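Local coordinates for protein gamma-glutamyl phosphate reductase (Saccharomyces cerevisiae, PDB 1VLU) that catalyses the NADPH-dependent reduction of gamma-glutamyl phosphate to glutamate semialdehyde, the second step from glutamate in proline biosynthesis, at residues T124-G128 against K150-A154; A59-D63 against E162-T166. All coordinates share one frame; numbering follows the deposited sequence.

Interaction 1. Residues T124-G128 against K150-A154; sequences TAPVG and KSGNA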
ATOM      1  N   THR A 124      16.693  -0.828 -16.316  1.00 42.77           N
ATOM      2  CA  THR A 124      16.794  -0.840 -14.842  1.00 46.06           C
ATOM      3  C   THR A 124      16.746   0.592 -14.291  1.00 44.78           C
ATOM      4  O   THR A 124      17.253   1.527 -14.907  1.00 45.77           O
ATOM      5  CB  THR A 124      18.081  -1.517 -14.323  1.00 45.45           C
ATOM      6  OG1 THR A 124      19.227  -0.837 -14.847  1.00 52.26           O
ATOM      7  CG2 THR A 124      18.132  -2.947 -14.731  1.00 42.97           C
ATOM      8  N   ALA A 125      16.123   0.740 -13.134  1.00 45.65           N
ATOM      9  CA  ALA A 125      15.931   2.029 -12.493  1.00 46.62           C
ATOM     10  C   ALA A 125      15.967   1.829 -10.963  1.00 47.48           C
ATOM     11  O   ALA A 125      15.750   0.721 -10.494  1.00 49.50           O
ATOM     12  CB  ALA A 125      14.596   2.644 -12.946  1.00 42.56           C
ATOM     13  N   PRO A 126      16.242   2.886 -10.176  1.00 48.26           N
ATOM     14  CA  PRO A 126      16.206   2.648  -8.707  1.00 50.51           C
ATOM     15  C   PRO A 126      14.821   2.202  -8.211  1.00 51.74           C
ATOM     16  O   PRO A 126      13.820   2.622  -8.766  1.00 53.89           O
ATOM     17  CB  PRO A 126      16.559   4.015  -8.093  1.00 48.33           C
ATOM     18  CG  PRO A 126      16.947   4.916  -9.219  1.00 45.05           C
ATOM     19  CD  PRO A 126      16.583   4.274 -10.534  1.00 48.13           C
ATOM     20  N   VAL A 127      14.767   1.353  -7.181  1.00 54.99           N
ATOM     21  CA  VAL A 127      13.499   1.045  -6.498  1.00 55.19           C
ATOM     22  C   VAL A 127      12.847   2.336  -5.982  1.00 54.64           C
ATOM     23  O   VAL A 127      11.638   2.506  -6.103  1.00 56.51           O
ATOM     24  CB  VAL A 127      13.705   0.031  -5.352  1.00 58.53           C
ATOM     25  CG1 VAL A 127      12.797   0.339  -4.178  1.00 60.75           C
ATOM     26  CG2 VAL A 127      13.448  -1.360  -5.842  1.00 63.30           C
ATOM     27  N   GLY A 128      13.655   3.244  -5.421  1.00 54.90           N
ATOM     28  CA  GLY A 128      13.172   4.517  -4.878  1.00 50.21           C
ATOM     29  C   GLY A 128      13.839   4.936  -3.572  1.00 52.68           C
ATOM     30  O   GLY A 128      14.895   5.619  -3.570  1.00 55.03           O
ATOM     31  N   LYS A 150      25.192   3.748  -5.114  1.00 49.01           N
ATOM     32  CA  LYS A 150      25.520   3.096  -6.375  1.00 49.25           C
ATOM     33  C   LYS A 150      24.294   2.800  -7.249  1.00 50.68           C
ATOM     34  O   LYS A 150      24.313   3.012  -8.468  1.00 53.78           O
ATOM     35  CB  LYS A 150      26.303   1.810  -6.100  1.00 49.99           C
ATOM     36  CG  LYS A 150      26.921   1.137  -7.323  1.00 50.27           C
ATOM     37  CD  LYS A 150      27.821   2.068  -8.104  1.00 51.82           C
ATOM     38  CE  LYS A 150      28.582   1.290  -9.172  1.00 52.91           C
ATOM     39  NZ  LYS A 150      29.374   2.246  -9.974  1.00 49.92           N
ATOM     40  N   SER A 151      23.232   2.303  -6.635  1.00 48.96           N
ATOM     41  CA  SER A 151      22.034   1.966  -7.375  1.00 46.51           C
ATOM     42  C   SER A 151      21.045   3.114  -7.554  1.00 45.86           C
ATOM     43  O   SER A 151      20.006   2.932  -8.167  1.00 49.05           O
ATOM     44  CB  SER A 151      21.362   0.731  -6.773  1.00 45.78           C
ATOM     45  OG  SER A 151      20.873   0.972  -5.485  1.00 50.26           O
ATOM     46  N   GLY A 152      21.366   4.299  -7.043  1.00 45.14           N
ATOM     47  CA  GLY A 152      20.530   5.494  -7.238  1.00 41.82           C
ATOM     48  C   GLY A 152      19.341   5.604  -6.296  1.00 43.68           C
ATOM     49  O   GLY A 152      18.417   6.386  -6.547  1.00 41.96           O
ATOM     50  N   ASN A 153      19.369   4.829  -5.203  1.00 45.57           N
ATOM     51  CA  ASN A 153      18.321   4.844  -4.182  1.00 43.84           C
ATOM     52  C   ASN A 153      18.724   5.687  -2.996  1.00 44.94           C
ATOM     53  O   ASN A 153      19.867   5.655  -2.586  1.00 48.51           O
ATOM     54  CB  ASN A 153      18.063   3.441  -3.616  1.00 44.06           C
ATOM     55  CG  ASN A 153      17.458   2.516  -4.600  1.00 40.29           C
ATOM     56  OD1 ASN A 153      16.315   2.683  -4.990  1.00 51.38           O
ATOM     57  ND2 ASN A 153      18.208   1.495  -4.990  1.00 45.18           N
ATOM     58  N   ALA A 154      17.771   6.410  -2.424  1.00 44.76           N
ATOM     59  CA  ALA A 154      17.996   7.046  -1.150  1.00 44.78           C
ATOM     60  C   ALA A 154      17.722   5.998  -0.084  1.00 44.69           C
ATOM     61  O   ALA A 154      16.916   5.085  -0.305  1.00 44.40           O
ATOM     62  CB  ALA A 154      17.103   8.264  -0.981  1.00 39.22           C
TER

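Interaction 2. Residues A59-D63 against E162-T166; sequences ANKID and ESVNT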
ATOM      1  N   ALA A  59      34.657   3.544  19.640  1.00 45.01           N
ATOM      2  CA  ALA A  59      33.210   3.623  19.848  1.00 44.74           C
ATOM      3  C   ALA A  59      32.599   2.227  19.895  1.00 45.06           C
ATOM      4  O   ALA A  59      31.674   1.961  20.667  1.00 43.86           O
ATOM      5  CB  ALA A  59      32.555   4.451  18.744  1.00 43.44           C
ATOM      6  N   ASN A  60      33.107   1.352  19.034  1.00 45.99           N
ATOM      7  CA  ASN A  60      32.737  -0.049  19.052  1.00 46.43           C
ATOM      8  C   ASN A  60      33.182  -0.722  20.366  1.00 48.33           C
ATOM      9  O   ASN A  60      32.418  -1.506  20.938  1.00 49.48           O
ATOM     10  CB  ASN A  60      33.302  -0.747  17.818  1.00 46.18           C
ATOM     11  CG  ASN A  60      32.685  -2.101  17.579  1.00 42.94           C
ATOM     12  OD1 ASN A  60      33.383  -3.113  17.557  1.00 45.91           O
ATOM     13  ND2 ASN A  60      31.374  -2.134  17.399  1.00 46.50           N
ATOM     14  N   LYS A  61      34.383  -0.391  20.855  1.00 49.08           N
ATOM     15  CA  LYS A  61      34.845  -0.854  22.184  1.00 50.52           C
ATOM     16  C   LYS A  61      33.872  -0.526  23.321  1.00 50.81           C
ATOM     17  O   LYS A  61      33.596  -1.385  24.145  1.00 52.24           O
ATOM     18  CB  LYS A  61      36.244  -0.335  22.532  1.00 51.55           C
ATOM     19  CG  LYS A  61      37.380  -1.310  22.235  1.00 57.21           C
ATOM     20  N   ILE A  62      33.345   0.697  23.357  1.00 50.72           N
ATOM     21  CA  ILE A  62      32.309   1.047  24.336  1.00 50.26           C
ATOM     22  C   ILE A  62      31.090   0.151  24.146  1.00 51.29           C
ATOM     23  O   ILE A  62      30.540  -0.342  25.114  1.00 51.56           O
ATOM     24  CB  ILE A  62      31.884   2.551  24.279  1.00 49.90           C
ATOM     25  CG1 ILE A  62      33.076   3.466  24.569  1.00 51.71           C
ATOM     26  CG2 ILE A  62      30.772   2.858  25.297  1.00 45.28           C
ATOM     27  CD1 ILE A  62      32.889   4.884  24.047  1.00 58.77           C
ATOM     28  N   ASP A  63      30.690  -0.076  22.896  1.00 53.26           N
ATOM     29  CA  ASP A  63      29.501  -0.878  22.594  1.00 54.03           C
ATOM     30  C   ASP A  63      29.607  -2.325  23.056  1.00 52.68           C
ATOM     31  O   ASP A  63      28.681  -2.842  23.667  1.00 52.70           O
ATOM     32  CB  ASP A  63      29.192  -0.842  21.103  1.00 55.58           C
ATOM     33  CG  ASP A  63      28.459   0.418  20.683  1.00 64.27           C
ATOM     34  OD1 ASP A  63      27.814   1.072  21.549  1.00 65.09           O
ATOM     35  OD2 ASP A  63      28.523   0.738  19.468  1.00 65.09           O
ATOM     36  N   GLU A 162      22.265  -1.693  20.754  1.00 61.93           N
ATOM     37  CA  GLU A 162      23.598  -2.293  20.918  1.00 61.84           C
ATOM     38  C   GLU A 162      24.745  -1.592  20.174  1.00 61.06           C
ATOM     39  O   GLU A 162      25.896  -1.665  20.614  1.00 60.56           O
ATOM     40  CB  GLU A 162      23.594  -3.767  20.493  1.00 63.52           C
ATOM     41  CG  GLU A 162      22.285  -4.519  20.698  1.00 75.79           C
ATOM     42  CD  GLU A 162      21.205  -4.130  19.688  1.00 85.50           C
ATOM     43  OE1 GLU A 162      21.332  -4.456  18.482  1.00 91.15           O
ATOM     44  OE2 GLU A 162      20.222  -3.489  20.113  1.00 93.12           O
ATOM     45  N   SER A 163      24.444  -0.943  19.047  1.00 58.75           N
ATOM     46  CA  SER A 163      25.479  -0.294  18.230  1.00 57.64           C
ATOM     47  C   SER A 163      25.427   1.238  18.235  1.00 55.72           C
ATOM     48  O   SER A 163      26.133   1.886  17.468  1.00 57.16           O
ATOM     49  CB  SER A 163      25.467  -0.830  16.791  1.00 56.69           C
ATOM     50  OG  SER A 163      24.240  -0.531  16.155  1.00 63.45           O
ATOM     51  N   VAL A 164      24.611   1.809  19.111  1.00 54.15           N
ATOM     52  CA  VAL A 164      24.456   3.263  19.233  1.00 56.35           C
ATOM     53  C   VAL A 164      25.745   4.095  19.078  1.00 55.34           C
ATOM     54  O   VAL A 164      25.740   5.120  18.404  1.00 56.50           O
ATOM     55  CB  VAL A 164      23.746   3.615  20.564  1.00 56.89           C
ATOM     56  CG1 VAL A 164      23.965   5.071  20.953  1.00 62.19           C
ATOM     57  CG2 VAL A 164      22.262   3.320  20.448  1.00 64.09           C
ATOM     58  N   ASN A 165      26.831   3.664  19.715  1.00 55.21           N
ATOM     59  CA  ASN A 165      28.105   4.383  19.660  1.00 52.75           C
ATOM     60  C   ASN A 165      28.802   4.275  18.317  1.00 51.11           C
ATOM     61  O   ASN A 165      29.252   5.283  17.771  1.00 51.85           O
ATOM     62  CB  ASN A 165      29.039   3.915  20.780  1.00 53.56           C
ATOM     63  CG  ASN A 165      28.670   4.502  22.112  1.00 53.26           C
ATOM     64  OD1 ASN A 165      28.811   5.700  22.319  1.00 52.23           O
ATOM     65  ND2 ASN A 165      28.168   3.670  23.018  1.00 56.77           N
ATOM     66  N   THR A 166      28.885   3.053  17.791  1.00 48.68           N
ATOM     67  CA  THR A 166      29.505   2.802  16.488  1.00 48.72           C
ATOM     68  C   THR A 166      28.673   3.458  15.381  1.00 49.38           C
ATOM     69  O   THR A 166      29.223   4.078  14.470  1.00 48.50           O
ATOM     70  CB  THR A 166      29.682   1.279  16.223  1.00 47.55           C
ATOM     71  OG1 THR A 166      30.170   0.652  17.411  1.00 44.11           O
ATOM     72  CG2 THR A 166      30.673   1.028  15.105  1.00 41.68           C
TER
HETATM   73  O   HOH W   1      25.956  -2.254  23.559  1.00 46.54           O

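Interaction 1. Residues T124-G128 against K150-A154
Asn153 OD1 accepts a hydrogen bond from Gly128 N at 2.8 Å, and the bond is close to linear at both ends: the N-H...O angle and the C=O...N angle are each 170°. Val127 N also lies near this oxygen, but its N-H points poorly for a bond. The amide reaches the turn because Asn153 CG stands anti to its own carbonyl carbon, beside the backbone N (chi1 -68°). At the other branch of the amide, Asn153 ND2 donates to Ser151 OG at 2.8 Å and also bonds Leu430 O, so both ends of the group are held and its rotation is fixed. Ser151 OG is bonded in turn to Leu147 O, one turn back in the helix. A second link joins the backbones, Ala154 N to Gly128 O at 3.2 Å. Beside these bonds the Pro126 ring lies over the helix end, with Pro126 CG 3.4 Å from Gly152 O and Pro126 CB 3.4 Å from Asn153 OD1. Gly152 leaves the helix with a positive phi of 82°; a beta carbon there would come tight against Pro126 CG, a second reason for glycine. The arrangement is the end of a crossover helix with a Schellman motif, leading into strand 154-158, which runs parallel to strand 118-134 in a beta-alpha-beta unit of the aldehyde dehydrogenase-like fold.

Interaction 2. Residues A59-D63 against E162-T166
The first turn of helix 164-185 docks on helix 53-69 through the carboxylate of Asp63, which meets N-H groups at that helix start. Asp63 OD2 takes two bonds from one residue: Thr166 N at 2.9 Å on the syn side and Thr166 OG1 at 2.6 Å on the anti side. Its partner Asp63 OD1 is approached by Asn165 ND2 at 3.0 Å from above the carboxylate plane, 42° out of it, and weakly by Asn165 N. The Thr166 hydroxyl also receives Asn60 ND2 at 3.0 Å, nearly in the amide plane; Asn60 ND2 bonds Leu80 O as well. Thr166 OG1 is placed for both partners by sitting anti to its carbonyl carbon (chi1 -43°). A water bridges Asp63 O and Glu162 O, while Ala59 CB rests 3.5 Å from Asn165 O. With an alanine at Asp63, Thr166 N and Asn165 ND2 would probably lose their acceptor, and the Thr166 hydroxyl would keep only the bond from Asn60 ND2. Ser163, at the N-cap position, makes no side-chain capping bond; the carboxylate's negative charge probably interacts favourably with the helix dipole. The pattern is that of a helix N-terminus received by an acidic side chain from a neighbouring helix.

Overall arrangement
Along the chain the order is 59-63, 124-128, 150-154, 162-166, so interaction 2 encloses interaction 1 in sequence. Their centres are about 30 Å apart and their nearest atoms about 19 Å, with no touch between them. Strand 154-158 connects the two: it starts within 150-154, at the foot of helix 139-151, and leads to the turn from which helix 164-185 sets out. Interaction 1 thus marks where the strand is entered, and interaction 2 where the helix following it begins. The latter also fastens this part of the fold to helix 53-69, from the N-terminal helices. All four segments belong to the aldehyde dehydrogenase-like part of the chain.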